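Local coordinates for protein glutathione transferase lambda1 (Populus trichocarpa, PDB 4PQH) that binds glutathione, acts as a thiol transferase of the plant lambda class, and may also conjugate glutathione to electrophilic compounds in detoxification, at residues 107-112 with 118-123; 131-136 with 142-147; 177-182 with 199-204. One frame throughout, in Å; residues are numbered along the deposited sequence. Where two conformers were deposited one is given.

In the fold
All three contacts lie in or against the all-helical part of the glutathione transferase fold, which is monomeric here, and they follow one another along the chain without overlap. Interactions 1 and 2 use different turns of helix 113-137, with centres 24 Å apart: the first fastens the incoming loop to the early turns of that helix, the second turns its far end into helix 144-154. Interaction 3 ties helix 170-190 to helix 199-208, its centre 18 Å from that of interaction 1 and 14 Å from that of interaction 2. Interactions 2 and 3 touch through Asn-133 and Phe-182. Helix 170-190 also packs on residues of interaction 1, so it borders all three contacts.

Interaction 1 of 3, residues 107-112 with 118-123; sequences SLFPDD and FAEDLF
Phe-109 from the loop and Phe-123 from the helix reach toward one another and pass with their rings shifted. The planes lie only about 20° from parallel, yet the rings sit side by side and do not stack: CE1 of Phe-109 meets the edge of the Phe-123 ring, near its plane, 3.8 Å from CE2. The end of the same loop side chain also rests on a methyl of the helix, with Phe-109 CZ 3.6 Å from Ala-119 CB, an approach oblique to the ring. Glu-120 adds a looser contact. A bend at chi2 (-56°) folds its chain back, bringing OE2 to 4.1 Å from Phe-109 CZ and the carboxylate carbon CD to the rim of Phe-123, in the plane of that ring. Residues 107-112 belong to the linker of the glutathione transferase fold, which leads from helix 92-102 of the thioredoxin-like domain into helix 113-137 of the helical domain, so the aromatic contact pins this crossing to the helix it is about to enter. With an alanine in place of Phe-109, the ring that covers Ala-119 and the edge of Phe-123 would be gone, and a gap would probably open between linker and helix. Further along the linker, Asp-112 takes the N-cap position, its OD2 accepting from Lys-115 N. Helix 92-102 adds Asp-100 against Phe-109, and Leu-93 and Lys-97 against Phe-123.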
# COMPACT_ATOMS: atom_id res chain seq x y z
N SER A 107 -16.15 -4.51 -3.11
CA SER A 107 -15.11 -5.41 -3.57
C SER A 107 -14.05 -4.65 -4.34
O SER A 107 -14.38 -3.84 -5.22
CB SER A 107 -15.69 -6.49 -4.50
OG SER A 107 -14.65 -7.25 -5.09
N LEU A 108 -12.79 -4.91 -4.02
CA LEU A 108 -11.68 -4.26 -4.71
C LEU A 108 -10.93 -5.19 -5.65
O LEU A 108 -9.76 -4.98 -5.97
CB LEU A 108 -10.73 -3.64 -3.68
CG LEU A 108 -11.39 -2.62 -2.74
CD1 LEU A 108 -10.42 -2.20 -1.65
CD2 LEU A 108 -11.89 -1.41 -3.51
N PHE A 109 -11.60 -6.25 -6.11
CA PHE A 109 -10.96 -7.15 -7.07
C PHE A 109 -12.01 -7.69 -8.03
O PHE A 109 -13.05 -8.20 -7.59
CB PHE A 109 -10.22 -8.28 -6.34
CG PHE A 109 -9.01 -8.80 -7.07
CD1 PHE A 109 -7.94 -7.96 -7.35
CD2 PHE A 109 -8.94 -10.11 -7.48
CE1 PHE A 109 -6.82 -8.43 -8.02
CE2 PHE A 109 -7.83 -10.59 -8.15
CZ PHE A 109 -6.76 -9.75 -8.42
N PRO A 110 -11.76 -7.58 -9.34
CA PRO A 110 -12.76 -7.96 -10.34
C PRO A 110 -12.89 -9.46 -10.49
O PRO A 110 -11.97 -10.20 -10.14
CB PRO A 110 -12.20 -7.38 -11.64
CG PRO A 110 -10.71 -7.42 -11.43
CD PRO A 110 -10.50 -7.12 -9.96
N ASP A 111 -14.02 -9.88 -11.04
CA ASP A 111 -14.30 -11.29 -11.28
C ASP A 111 -13.75 -11.80 -12.61
O ASP A 111 -13.52 -13.00 -12.77
CB ASP A 111 -15.82 -11.54 -11.24
CG ASP A 111 -16.56 -11.00 -12.48
OD1 ASP A 111 -16.57 -9.76 -12.69
OD2 ASP A 111 -17.17 -11.80 -13.23
N ASP A 112 -13.56 -10.89 -13.55
CA ASP A 112 -13.15 -11.26 -14.90
C ASP A 112 -11.81 -11.97 -14.87
O ASP A 112 -10.82 -11.39 -14.41
CB ASP A 112 -13.07 -10.03 -15.79
CG ASP A 112 -12.65 -10.37 -17.20
OD1 ASP A 112 -13.43 -11.02 -17.92
OD2 ASP A 112 -11.53 -9.98 -17.60
N PHE A 118 -4.06 -10.51 -15.48
CA PHE A 118 -3.24 -9.33 -15.68
C PHE A 118 -2.83 -8.77 -14.33
O PHE A 118 -1.68 -8.33 -14.15
CB PHE A 118 -4.00 -8.28 -16.49
CG PHE A 118 -3.15 -7.14 -16.97
CD1 PHE A 118 -2.11 -7.36 -17.85
CD2 PHE A 118 -3.41 -5.85 -16.56
CE1 PHE A 118 -1.33 -6.31 -18.30
CE2 PHE A 118 -2.64 -4.80 -17.00
CZ PHE A 118 -1.60 -5.03 -17.87
N ALA A 119 -3.75 -8.81 -13.37
CA ALA A 119 -3.48 -8.34 -12.02
C ALA A 119 -2.32 -9.11 -11.41
O ALA A 119 -1.46 -8.52 -10.76
CB ALA A 119 -4.72 -8.47 -11.14
N GLU A 120 -2.29 -10.41 -11.62
CA GLU A 120 -1.21 -11.21 -11.08
C GLU A 120 0.13 -10.84 -11.73
O GLU A 120 1.15 -10.79 -11.05
CB GLU A 120 -1.53 -12.70 -11.17
CG GLU A 120 -2.74 -13.10 -10.33
CD GLU A 120 -2.61 -12.72 -8.86
OE1 GLU A 120 -1.48 -12.77 -8.32
OE2 GLU A 120 -3.63 -12.35 -8.25
N ASP A 121 0.12 -10.55 -13.03
CA ASP A 121 1.32 -10.03 -13.69
C ASP A 121 1.81 -8.74 -13.02
O ASP A 121 3.02 -8.55 -12.82
CB ASP A 121 1.06 -9.76 -15.18
CG ASP A 121 0.86 -11.02 -15.99
OD1 ASP A 121 1.33 -12.10 -15.55
OD2 ASP A 121 0.24 -10.94 -17.07
N LEU A 122 0.88 -7.86 -12.66
CA LEU A 122 1.23 -6.57 -12.07
C LEU A 122 1.66 -6.69 -10.61
O LEU A 122 2.58 -5.98 -10.18
CB LEU A 122 0.07 -5.59 -12.21
CG LEU A 122 -0.21 -5.19 -13.66
CD1 LEU A 122 -1.38 -4.22 -13.71
CD2 LEU A 122 1.03 -4.59 -14.30
N PHE A 123 1.02 -7.56 -9.85
CA PHE A 123 1.50 -7.85 -8.50
C PHE A 123 2.92 -8.40 -8.53
O PHE A 123 3.76 -8.03 -7.71
CB PHE A 123 0.58 -8.85 -7.80
CG PHE A 123 -0.74 -8.28 -7.37
CD1 PHE A 123 -0.82 -7.03 -6.78
CD2 PHE A 123 -1.90 -9.01 -7.55
CE1 PHE A 123 -2.05 -6.50 -6.39
CE2 PHE A 123 -3.13 -8.49 -7.17
CZ PHE A 123 -3.20 -7.24 -6.58

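Interaction 2 of 3, residues 131-136 with 142-147; sequences KANNST and DEAGAA
Thr-136 OG1 forms the polar centre of the contact with Glu-143 and Ala-144, gripped from several sides. It accepts from Ala-144 N at 2.9 Å, with a bent N-H...O angle of 136°, and more weakly from Glu-143 N at 3.0 Å. Its own proton goes back along its helix to Ala-132 O, again at 3.0 Å, with a further weak bond to Ala-141 O. The hydroxyl can do this because chi1 of -62° sets OG1 beside the backbone N, anti to the carbonyl carbon, facing down the preceding turn. Ala-132 O in turn receives Thr-136 N and Thr-136 OG1 from opposite faces of its carbonyl plane. One side chain therefore ties the last turns of helix 113-137 to the backbone N-H groups where helix 144-154 begins. This is the tight helical hairpin by which the first two helices of the glutathione transferase C-terminal domain turn back on each other.

A water makes the second polar link, donating to Thr-136 O and to Asp-142 OD1, 2.8 Å from each oxygen.

The remaining contacts are van der Waals in kind. Methyl meets methyl where Ala-132 CB lies 3.7 Å from Ala-147 CB, which lets the helices come very close. Glu-143, its chain extended beyond CG, runs alongside helix 113-137 and lays OE1 3.5 Å from Ser-135 CB, with Ala-132 CA close by; the hydroxyl of Ser-135 is bonded to Ala-141 O. Asn-133 turns its amide inward: ND2 donates to Phe-129 O, whereas OD1 rests 3.7 Å from Ala-144 CB and is buried without a polar partner. Leu-186 of helix 170-190 packs on Asn-133, Thr-136 and Ala-144.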
# COMPACT_ATOMS: atom_id res chain seq x y z
N LYS A 131 12.73 -2.11 -7.17
CA LYS A 131 14.16 -2.30 -7.40
C LYS A 131 14.68 -1.31 -8.45
O LYS A 131 15.72 -0.69 -8.26
CB LYS A 131 14.45 -3.74 -7.81
CG LYS A 131 15.91 -4.06 -7.96
CD LYS A 131 16.14 -5.56 -7.96
CE LYS A 131 17.59 -5.87 -8.22
NZ LYS A 131 17.96 -7.28 -7.92
N ALA A 132 13.92 -1.12 -9.52
CA ALA A 132 14.30 -0.18 -10.58
C ALA A 132 14.41 1.25 -10.05
O ALA A 132 15.37 1.98 -10.37
CB ALA A 132 13.29 -0.24 -11.71
N ASN A 133 13.44 1.65 -9.25
CA ASN A 133 13.47 3.00 -8.69
C ASN A 133 14.61 3.18 -7.69
O ASN A 133 15.33 4.17 -7.75
CB ASN A 133 12.12 3.34 -8.09
CG ASN A 133 11.14 3.80 -9.13
OD1 ASN A 133 11.10 4.98 -9.47
ND2 ASN A 133 10.38 2.87 -9.69
N ASN A 134 14.76 2.22 -6.80
CA ASN A 134 15.86 2.27 -5.84
C ASN A 134 17.24 2.26 -6.50
O ASN A 134 18.13 2.97 -6.05
CB ASN A 134 15.70 1.16 -4.80
CG ASN A 134 14.59 1.47 -3.82
OD1 ASN A 134 14.48 2.59 -3.33
ND2 ASN A 134 13.75 0.48 -3.55
N SER A 135 17.38 1.48 -7.57
CA SER A 135 18.61 1.47 -8.35
C SER A 135 18.92 2.87 -8.86
O SER A 135 20.07 3.31 -8.87
CB SER A 135 18.48 0.52 -9.54
OG SER A 135 19.64 0.53 -10.35
N THR A 136 17.88 3.59 -9.27
CA THR A 136 18.04 4.94 -9.80
C THR A 136 18.46 5.91 -8.70
O THR A 136 19.41 6.68 -8.88
CB THR A 136 16.74 5.42 -10.46
OG1 THR A 136 16.45 4.55 -11.56
CG2 THR A 136 16.89 6.84 -10.97
N ASP A 142 20.11 3.77 -14.24
CA ASP A 142 18.93 4.60 -14.44
C ASP A 142 17.79 3.76 -14.98
O ASP A 142 17.53 3.75 -16.18
CB ASP A 142 19.24 5.77 -15.38
CG ASP A 142 20.13 6.81 -14.74
OD1 ASP A 142 19.67 7.49 -13.80
OD2 ASP A 142 21.29 6.96 -15.19
N GLU A 143 17.11 3.05 -14.09
CA GLU A 143 16.09 2.08 -14.48
C GLU A 143 14.67 2.58 -14.25
O GLU A 143 13.71 1.93 -14.66
CB GLU A 143 16.30 0.76 -13.74
CG GLU A 143 17.61 0.08 -14.12
CD GLU A 143 17.91 -1.17 -13.31
OE1 GLU A 143 17.29 -1.37 -12.25
OE2 GLU A 143 18.79 -1.95 -13.74
N ALA A 144 14.52 3.73 -13.59
CA ALA A 144 13.20 4.23 -13.25
C ALA A 144 12.34 4.52 -14.48
O ALA A 144 11.14 4.22 -14.49
CB ALA A 144 13.30 5.45 -12.36
N GLY A 145 12.94 5.11 -15.51
CA GLY A 145 12.21 5.39 -16.74
C GLY A 145 11.60 4.15 -17.35
O GLY A 145 10.42 4.14 -17.71
N ALA A 146 12.39 3.08 -17.46
CA ALA A 146 11.91 1.82 -18.00
C ALA A 146 10.77 1.26 -17.15
O ALA A 146 9.82 0.69 -17.67
CB ALA A 146 13.04 0.82 -18.08
N ALA A 147 10.88 1.43 -15.84
CA ALA A 147 9.85 0.93 -14.93
C ALA A 147 8.55 1.69 -15.12
O ALA A 147 7.46 1.10 -15.17
CB ALA A 147 10.33 1.04 -13.49
O HOH W 1 20.79 7.23 -11.27

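Interaction 3 of 3, residues 177-182 with 199-204; sequences PFIERF and PKLAAW
The carbonyl oxygen of Pro-177, on the helical turn that carries Ile-179 to Trp-204, is gripped by both ends of one residue. Arg-181 NH1 donates to it at 2.9 Å with an N-H...O angle of 151°, tilted from the carbonyl plane, and Arg-181 N adds a weak backbone bond. The guanidinium group reaches on to Gln-40 OE1 and Thr-35 O, tying this flank of helix 170-190 to the thioredoxin-like domain, while Glu-180 OE1 accepts from Tyr-214 OH and Gln-40 NE2.

Across the segments the chemistry is wholly different. Ile-179 and Trp-204 reach for each other from their two helices, and the touching is done by the last methyl of the isoleucine: CD1 lies 3.6 Å from CZ3 and 3.9 Å from CH2 of the indole. The methyl comes in obliquely to the six-membered ring. The isoleucine chain is stretched toward the ring by its extended chi2 of 177°, and CG2 follows as a second, looser contact 4.1 Å from Trp-204 CZ3. Leu-201, one helical turn before Trp-204, brings CD1 to 4.4 Å from Ile-179 CD1, so the isoleucine tip is met by two residues of helix 199-208.

The indole is positioned from its polar side as well, since NE1 donates to Asp-172 OD1 near the start of helix 170-190. Phe-164 meets its ring, and Phe-148 of helix 144-154 packs on both Ile-179 and Leu-201. Helix 199-208 is thus fastened onto the core of the C-terminal helical domain. No hydrogen bond or salt bridge joins the segments directly, which implies that their cohesion rests on buried apolar shape, while the NE1 bond to Asp-172 is likely to limit how the indole can turn.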
# COMPACT_ATOMS: atom_id res chain seq x y z
N PRO A 177 1.31 3.71 -2.71
CA PRO A 177 2.32 4.23 -1.77
C PRO A 177 3.72 4.38 -2.36
O PRO A 177 4.48 5.25 -1.96
CB PRO A 177 2.35 3.15 -0.68
CG PRO A 177 0.96 2.54 -0.74
CD PRO A 177 0.72 2.45 -2.22
N PHE A 178 4.03 3.54 -3.34
CA PHE A 178 5.34 3.60 -3.96
C PHE A 178 5.46 4.70 -5.00
O PHE A 178 6.45 5.44 -5.01
CB PHE A 178 5.72 2.21 -4.46
CG PHE A 178 5.91 1.25 -3.33
CD1 PHE A 178 7.13 1.20 -2.65
CD2 PHE A 178 4.86 0.47 -2.87
CE1 PHE A 178 7.29 0.37 -1.58
CE2 PHE A 178 5.03 -0.37 -1.79
CZ PHE A 178 6.26 -0.42 -1.15
N ILE A 179 4.43 4.88 -5.82
CA ILE A 179 4.43 6.00 -6.75
C ILE A 179 4.39 7.34 -5.98
O ILE A 179 5.06 8.30 -6.36
CB ILE A 179 3.29 5.86 -7.79
CG1 ILE A 179 3.58 4.64 -8.67
CG2 ILE A 179 3.17 7.14 -8.62
CD1 ILE A 179 2.50 4.34 -9.70
N GLU A 180 3.67 7.35 -4.87
CA GLU A 180 3.59 8.52 -3.99
C GLU A 180 4.98 8.97 -3.53
O GLU A 180 5.24 10.16 -3.40
CB GLU A 180 2.72 8.20 -2.78
CG GLU A 180 2.68 9.25 -1.69
CD GLU A 180 1.85 8.83 -0.50
OE1 GLU A 180 0.76 8.25 -0.71
OE2 GLU A 180 2.26 9.08 0.65
N ARG A 181 5.86 8.01 -3.27
CA ARG A 181 7.20 8.32 -2.79
C ARG A 181 8.18 8.54 -3.94
O ARG A 181 8.99 9.46 -3.89
CB ARG A 181 7.69 7.22 -1.85
CG ARG A 181 7.01 7.25 -0.50
CD ARG A 181 6.98 5.88 0.15
NE ARG A 181 6.43 5.93 1.50
CZ ARG A 181 5.13 6.02 1.78
NH1 ARG A 181 4.25 6.07 0.80
NH2 ARG A 181 4.73 6.07 3.04
N PHE A 182 8.08 7.72 -4.98
CA PHE A 182 9.05 7.79 -6.07
C PHE A 182 8.88 9.05 -6.90
O PHE A 182 9.87 9.62 -7.39
CB PHE A 182 8.98 6.57 -6.99
CG PHE A 182 9.27 5.25 -6.31
CD1 PHE A 182 9.99 5.20 -5.12
CD2 PHE A 182 8.83 4.07 -6.87
CE1 PHE A 182 10.27 3.97 -4.51
CE2 PHE A 182 9.10 2.85 -6.27
CZ PHE A 182 9.82 2.80 -5.08
N PRO A 199 1.03 9.89 -20.47
CA PRO A 199 -0.29 10.46 -20.18
C PRO A 199 -1.22 9.54 -19.38
O PRO A 199 -2.01 10.04 -18.58
CB PRO A 199 -0.86 10.73 -21.58
CG PRO A 199 -0.11 9.80 -22.49
CD PRO A 199 1.26 9.70 -21.91
N LYS A 200 -1.14 8.23 -19.57
CA LYS A 200 -1.98 7.31 -18.82
C LYS A 200 -1.58 7.32 -17.34
O LYS A 200 -2.42 7.27 -16.45
CB LYS A 200 -1.89 5.89 -19.39
CG LYS A 200 -2.43 5.72 -20.80
CD LYS A 200 -3.93 5.54 -20.79
CE LYS A 200 -4.46 5.29 -22.20
NZ LYS A 200 -5.94 5.34 -22.21
N LEU A 201 -0.27 7.37 -17.10
CA LEU A 201 0.25 7.47 -15.75
C LEU A 201 -0.14 8.80 -15.11
O LEU A 201 -0.55 8.83 -13.95
CB LEU A 201 1.77 7.35 -15.78
CG LEU A 201 2.47 7.64 -14.46
CD1 LEU A 201 2.08 6.63 -13.40
CD2 LEU A 201 3.95 7.65 -14.67
N ALA A 202 -0.01 9.89 -15.85
CA ALA A 202 -0.41 11.19 -15.33
C ALA A 202 -1.89 11.17 -14.92
O ALA A 202 -2.26 11.66 -13.85
CB ALA A 202 -0.14 12.29 -16.36
N ALA A 203 -2.73 10.56 -15.77
CA ALA A 203 -4.15 10.44 -15.47
C ALA A 203 -4.41 9.55 -14.24
O ALA A 203 -5.26 9.85 -13.41
CB ALA A 203 -4.90 9.89 -16.69
N TRP A 204 -3.66 8.45 -14.14
CA TRP A 204 -3.77 7.54 -13.00
C TRP A 204 -3.48 8.28 -11.70
O TRP A 204 -4.20 8.14 -10.72
CB TRP A 204 -2.81 6.36 -13.18
CG TRP A 204 -2.90 5.33 -12.10
CD1 TRP A 204 -3.67 4.20 -12.10
CD2 TRP A 204 -2.17 5.31 -10.87
NE1 TRP A 204 -3.48 3.49 -10.94
CE2 TRP A 204 -2.55 4.14 -10.17
CE3 TRP A 204 -1.22 6.17 -10.28
CZ2 TRP A 204 -2.03 3.82 -8.92
CZ3 TRP A 204 -0.71 5.84 -9.04
CH2 TRP A 204 -1.11 4.67 -8.38